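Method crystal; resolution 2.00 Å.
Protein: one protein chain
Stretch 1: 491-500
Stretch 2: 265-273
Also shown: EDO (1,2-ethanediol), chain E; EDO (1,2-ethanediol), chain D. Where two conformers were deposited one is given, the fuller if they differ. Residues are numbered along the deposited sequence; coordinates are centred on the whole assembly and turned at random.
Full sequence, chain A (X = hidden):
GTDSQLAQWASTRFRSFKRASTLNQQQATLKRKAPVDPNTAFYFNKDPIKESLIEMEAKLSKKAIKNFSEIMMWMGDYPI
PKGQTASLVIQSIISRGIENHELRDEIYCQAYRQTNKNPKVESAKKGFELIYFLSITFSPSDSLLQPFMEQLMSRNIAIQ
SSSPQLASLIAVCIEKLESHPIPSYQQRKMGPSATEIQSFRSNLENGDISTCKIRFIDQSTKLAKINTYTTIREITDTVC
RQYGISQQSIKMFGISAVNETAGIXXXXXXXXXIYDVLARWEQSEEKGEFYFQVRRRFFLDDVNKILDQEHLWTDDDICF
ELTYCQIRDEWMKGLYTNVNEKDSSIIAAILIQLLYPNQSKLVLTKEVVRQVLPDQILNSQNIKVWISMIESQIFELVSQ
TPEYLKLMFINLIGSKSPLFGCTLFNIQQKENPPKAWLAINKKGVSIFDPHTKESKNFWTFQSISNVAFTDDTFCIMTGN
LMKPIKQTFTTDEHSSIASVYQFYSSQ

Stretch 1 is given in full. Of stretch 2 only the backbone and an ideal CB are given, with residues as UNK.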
# COMPACT_ATOMS: atom_id res chain seq x y z
N THR A 491 -9.84 7.94 13.74
CA THR A 491 -8.74 7.55 12.86
C THR A 491 -9.25 6.60 11.79
O THR A 491 -10.06 5.71 12.10
CB THR A 491 -7.58 6.83 13.66
OG1 THR A 491 -6.70 6.19 12.75
CG2 THR A 491 -8.08 5.78 14.67
N ASP A 492 -8.69 6.69 10.57
CA ASP A 492 -9.05 5.77 9.49
C ASP A 492 -8.03 4.62 9.38
O ASP A 492 -8.10 3.83 8.44
CB ASP A 492 -9.14 6.52 8.15
CG ASP A 492 -7.83 7.16 7.69
OD1 ASP A 492 -6.88 7.25 8.52
OD2 ASP A 492 -7.76 7.60 6.52
N GLU A 493 -7.07 4.54 10.32
CA GLU A 493 -6.04 3.51 10.22
C GLU A 493 -6.39 2.21 10.96
O GLU A 493 -5.50 1.55 11.51
CB GLU A 493 -4.67 4.05 10.65
CG GLU A 493 -4.10 5.08 9.69
CD GLU A 493 -2.78 5.65 10.21
OE1 GLU A 493 -2.79 6.80 10.70
OE2 GLU A 493 -1.76 4.92 10.19
N HIS A 494 -7.66 1.77 10.88
CA HIS A 494 -8.06 0.52 11.54
C HIS A 494 -7.16 -0.66 11.20
O HIS A 494 -6.83 -1.43 12.08
CB HIS A 494 -9.53 0.14 11.24
CG HIS A 494 -9.85 0.10 9.78
ND1 HIS A 494 -9.74 -1.07 9.05
CD2 HIS A 494 -10.28 1.09 8.96
CE1 HIS A 494 -10.13 -0.76 7.82
NE2 HIS A 494 -10.45 0.54 7.72
N SER A 495 -6.76 -0.79 9.95
CA SER A 495 -5.98 -1.95 9.54
C SER A 495 -4.56 -2.03 10.20
O SER A 495 -4.17 -3.07 10.75
CB SER A 495 -5.90 -2.02 8.02
OG SER A 495 -5.34 -3.29 7.69
N SER A 496 -3.81 -0.93 10.16
CA SER A 496 -2.49 -0.85 10.81
C SER A 496 -2.65 -0.93 12.32
O SER A 496 -1.85 -1.59 12.99
CB SER A 496 -1.82 0.47 10.45
OG SER A 496 -1.46 0.47 9.09
N ILE A 497 -3.65 -0.25 12.87
CA ILE A 497 -3.87 -0.27 14.34
C ILE A 497 -4.16 -1.67 14.82
O ILE A 497 -3.60 -2.08 15.83
CB ILE A 497 -4.95 0.74 14.80
CG1 ILE A 497 -4.48 2.17 14.54
CG2 ILE A 497 -5.25 0.54 16.31
CD1 ILE A 497 -5.57 3.20 14.62
N ALA A 498 -5.03 -2.43 14.10
CA ALA A 498 -5.35 -3.81 14.50
C ALA A 498 -4.09 -4.69 14.49
O ALA A 498 -3.88 -5.47 15.40
CB ALA A 498 -6.40 -4.39 13.56
N SER A 499 -3.25 -4.57 13.46
CA SER A 499 -2.03 -5.37 13.36
C SER A 499 -1.05 -5.06 14.55
O SER A 499 -0.55 -5.98 15.19
CB SER A 499 -1.37 -5.15 12.00
OG SER A 499 0.04 -5.30 12.06
N VAL A 500 -0.80 -3.77 14.83
CA VAL A 500 0.10 -3.36 15.93
C VAL A 500 -0.50 -3.76 17.28
O VAL A 500 0.18 -4.38 18.10
CB VAL A 500 0.43 -1.85 15.85
CG1 VAL A 500 1.19 -1.38 17.09
CG2 VAL A 500 1.24 -1.56 14.59
N UNK A 265 5.38 9.88 6.96
CA UNK A 265 5.88 8.55 7.25
C UNK A 265 4.70 7.90 7.91
O UNK A 265 4.32 8.25 9.04
CB UNK A 265 7.14 8.54 8.12
N UNK A 266 4.02 7.05 7.15
CA UNK A 266 2.81 6.40 7.61
C UNK A 266 3.01 4.88 7.61
O UNK A 266 3.53 4.35 6.64
CB UNK A 266 1.62 6.79 6.73
N UNK A 267 2.58 4.20 8.67
CA UNK A 267 2.68 2.74 8.82
C UNK A 267 1.83 2.09 7.69
O UNK A 267 0.73 2.54 7.43
CB UNK A 267 2.20 2.29 10.20
N UNK A 268 2.37 1.08 7.00
CA UNK A 268 1.58 0.42 5.97
C UNK A 268 1.11 -0.88 6.58
O UNK A 268 1.92 -1.64 7.08
CB UNK A 268 2.37 0.19 4.68
N UNK A 269 -0.19 -1.15 6.55
CA UNK A 269 -0.71 -2.39 7.14
C UNK A 269 -0.10 -3.58 6.49
O UNK A 269 -0.05 -3.64 5.27
CB UNK A 269 -2.23 -2.46 7.02
N UNK A 270 0.35 -4.55 7.29
CA UNK A 270 0.90 -5.80 6.77
C UNK A 270 -0.12 -6.61 5.93
O UNK A 270 0.29 -7.47 5.15
CB UNK A 270 1.40 -6.65 7.94
N UNK A 271 -1.43 -6.35 6.11
CA UNK A 271 -2.47 -7.07 5.35
C UNK A 271 -2.84 -6.40 4.06
O UNK A 271 -3.63 -6.97 3.30
CB UNK A 271 -3.73 -7.23 6.20
N UNK A 272 -2.31 -5.19 3.80
CA UNK A 272 -2.64 -4.53 2.55
C UNK A 272 -1.92 -5.25 1.38
O UNK A 272 -0.85 -5.85 1.59
CB UNK A 272 -2.25 -3.05 2.61
N UNK A 273 -2.49 -5.12 0.18
CA UNK A 273 -1.92 -5.61 -1.08
C UNK A 273 -0.98 -4.53 -1.50
O UNK A 273 -1.40 -3.37 -1.56
CB UNK A 273 -2.97 -5.91 -2.15
C1 EDO E . 2.75 -2.94 11.45
O1 EDO E . 3.88 -2.87 10.58
C2 EDO E . 1.42 -2.73 10.63
O2 EDO E . 1.11 -3.95 9.97
C1 EDO D . -9.27 -3.73 11.27
O1 EDO D . -9.17 -3.69 9.86
C2 EDO D . -9.91 -5.05 11.73
O2 EDO D . -9.13 -6.15 11.29

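Position 265 opens the stretch in extended conformation, and nothing of the helical segment lies within 5.5 Å of its ideal CB. The contact sets no demand here, so almost any strand-compatible residue would serve; it is Ser265, which makes no contact with stretch 1.

At position 266 the backbone is still extended and CA-to-CB runs sideways to the contact. The ideal CB sits 5.2 Å from Glu493 OE2, and the carboxylate of Asp492 lies further along. A medium side chain could approach Glu493, but only a long one reaches towards Asp492, and two acids favour a positive end: lysine or arginine, with glutamine a neutral choice. The residue is Lys266. Its chain is fully extended, with all four chi angles t, and its CE packs 3.6 Å from Glu493 CD. Its NZ stops 4.4 Å from Asp492 OD1, so the charges are near but form no salt bridge.

Position 267 points toward the helix, its ideal CB 4.2 Å from Ser496 OG and 4.8 Å from Glu493 OE2. That leaves room for a medium side chain, and the extended phi/psi of -62/134 suits a beta-branched one; valine, isoleucine or threonine would all be reasonable. Val267 is found, with CG1 3.6 Å from Ser496 OG and also 3.6 Å from C2 of the ethanediol of chain E. The polar work falls to its backbone: water 1 accepts from Val267 N and donates to Glu493 OE2, while water 2 donates to both Val267 O and Glu493 OE2 and accepts from Ser496 OG.

Position 268 turns its CB away, with nothing of stretch 1 within 5.5 Å, so the contact would accept small, branched or long side chains alike; it is Val268.

Position 269 is the most restrictive. Its CA comes within 4.4 Å of that of Ser496, its CB points toward the helix, and the ideal CB is only 3.3 Å from Ser495 OG. Little bulk fits in that direction; glycine, alanine or serine are the candidates, and the neighbouring hydroxyl favours serine. Ser269 hydrogen-bonds through OG to Ser495 OG at 2.7 Å. The same OG accepts a weak bond from the amide N of 271 at 3.3 Å, within the type I turn that starts here.

Position 270, with phi/psi of -61/-20, is the second residue of that turn. CB points sideways, 4.5 Å from Ser499 OG, so a polar side chain able to fold back suits: glutamate, glutamine or perhaps aspartate. In Glu270, OE1 lies 3.3 Å from Ser499 OG, a weak hydrogen bond at best, since that hydroxyl also meets the ethanediol O2, to which Glu270 N donates.

Position 271 faces the helix from 4.5 Å off Ser495 OG, inviting serine, threonine or asparagine. Thr271 places OG1 3.2 Å from Ser495 OG at a poor angle; water 3 bonds to both hydroxyls.

Position 272 points sideways with no stretch 1 atom near its CB; a short polar residue could still reach inward. Asp272 does, its OD1 taking a bond from water 3.

Position 273 also has nothing of stretch 1 within 5.5 Å of its ideal CB, so the contact sets no preference. As the N-cap of a helix it would often carry serine, threonine, aspartate or asparagine; it is Met273, which makes no contact with stretch 1.

Stretch 2 (265-273) SKVVSETDM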
# COMPACT_ATOMS: atom_id res chain seq x y z
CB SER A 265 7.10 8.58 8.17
OG SER A 265 7.44 7.23 8.46
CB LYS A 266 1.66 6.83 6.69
CG LYS A 266 0.25 6.54 7.23
CD LYS A 266 -0.83 7.04 6.27
CE LYS A 266 -2.21 6.89 6.87
NZ LYS A 266 -3.22 7.71 6.15
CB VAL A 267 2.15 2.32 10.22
CG1 VAL A 267 1.91 0.81 10.29
CG2 VAL A 267 3.11 2.77 11.33
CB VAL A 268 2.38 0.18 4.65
CG1 VAL A 268 1.48 -0.45 3.58
CG2 VAL A 268 2.97 1.48 4.13
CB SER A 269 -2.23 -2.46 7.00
OG SER A 269 -2.69 -3.67 7.59
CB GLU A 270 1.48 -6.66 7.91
CG GLU A 270 0.45 -7.18 8.91
CD GLU A 270 1.01 -8.26 9.81
OE1 GLU A 270 1.66 -7.92 10.82
OE2 GLU A 270 0.82 -9.46 9.49
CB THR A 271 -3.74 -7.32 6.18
OG1 THR A 271 -4.21 -6.07 6.70
CG2 THR A 271 -3.54 -8.36 7.27
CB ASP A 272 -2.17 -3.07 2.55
CG ASP A 272 -2.98 -2.05 3.32
OD1 ASP A 272 -4.00 -2.44 3.97
OD2 ASP A 272 -2.61 -0.85 3.29
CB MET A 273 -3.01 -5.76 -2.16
CG MET A 273 -4.03 -6.79 -1.84
SD MET A 273 -3.24 -8.28 -1.22
CE MET A 273 -4.23 -9.47 -1.98
O HOH W 1 0.87 5.56 10.74
O HOH W 2 -1.67 3.10 8.35
O HOH W 3 -5.64 -4.28 4.96
O HOH W 4 -4.35 -5.54 9.56
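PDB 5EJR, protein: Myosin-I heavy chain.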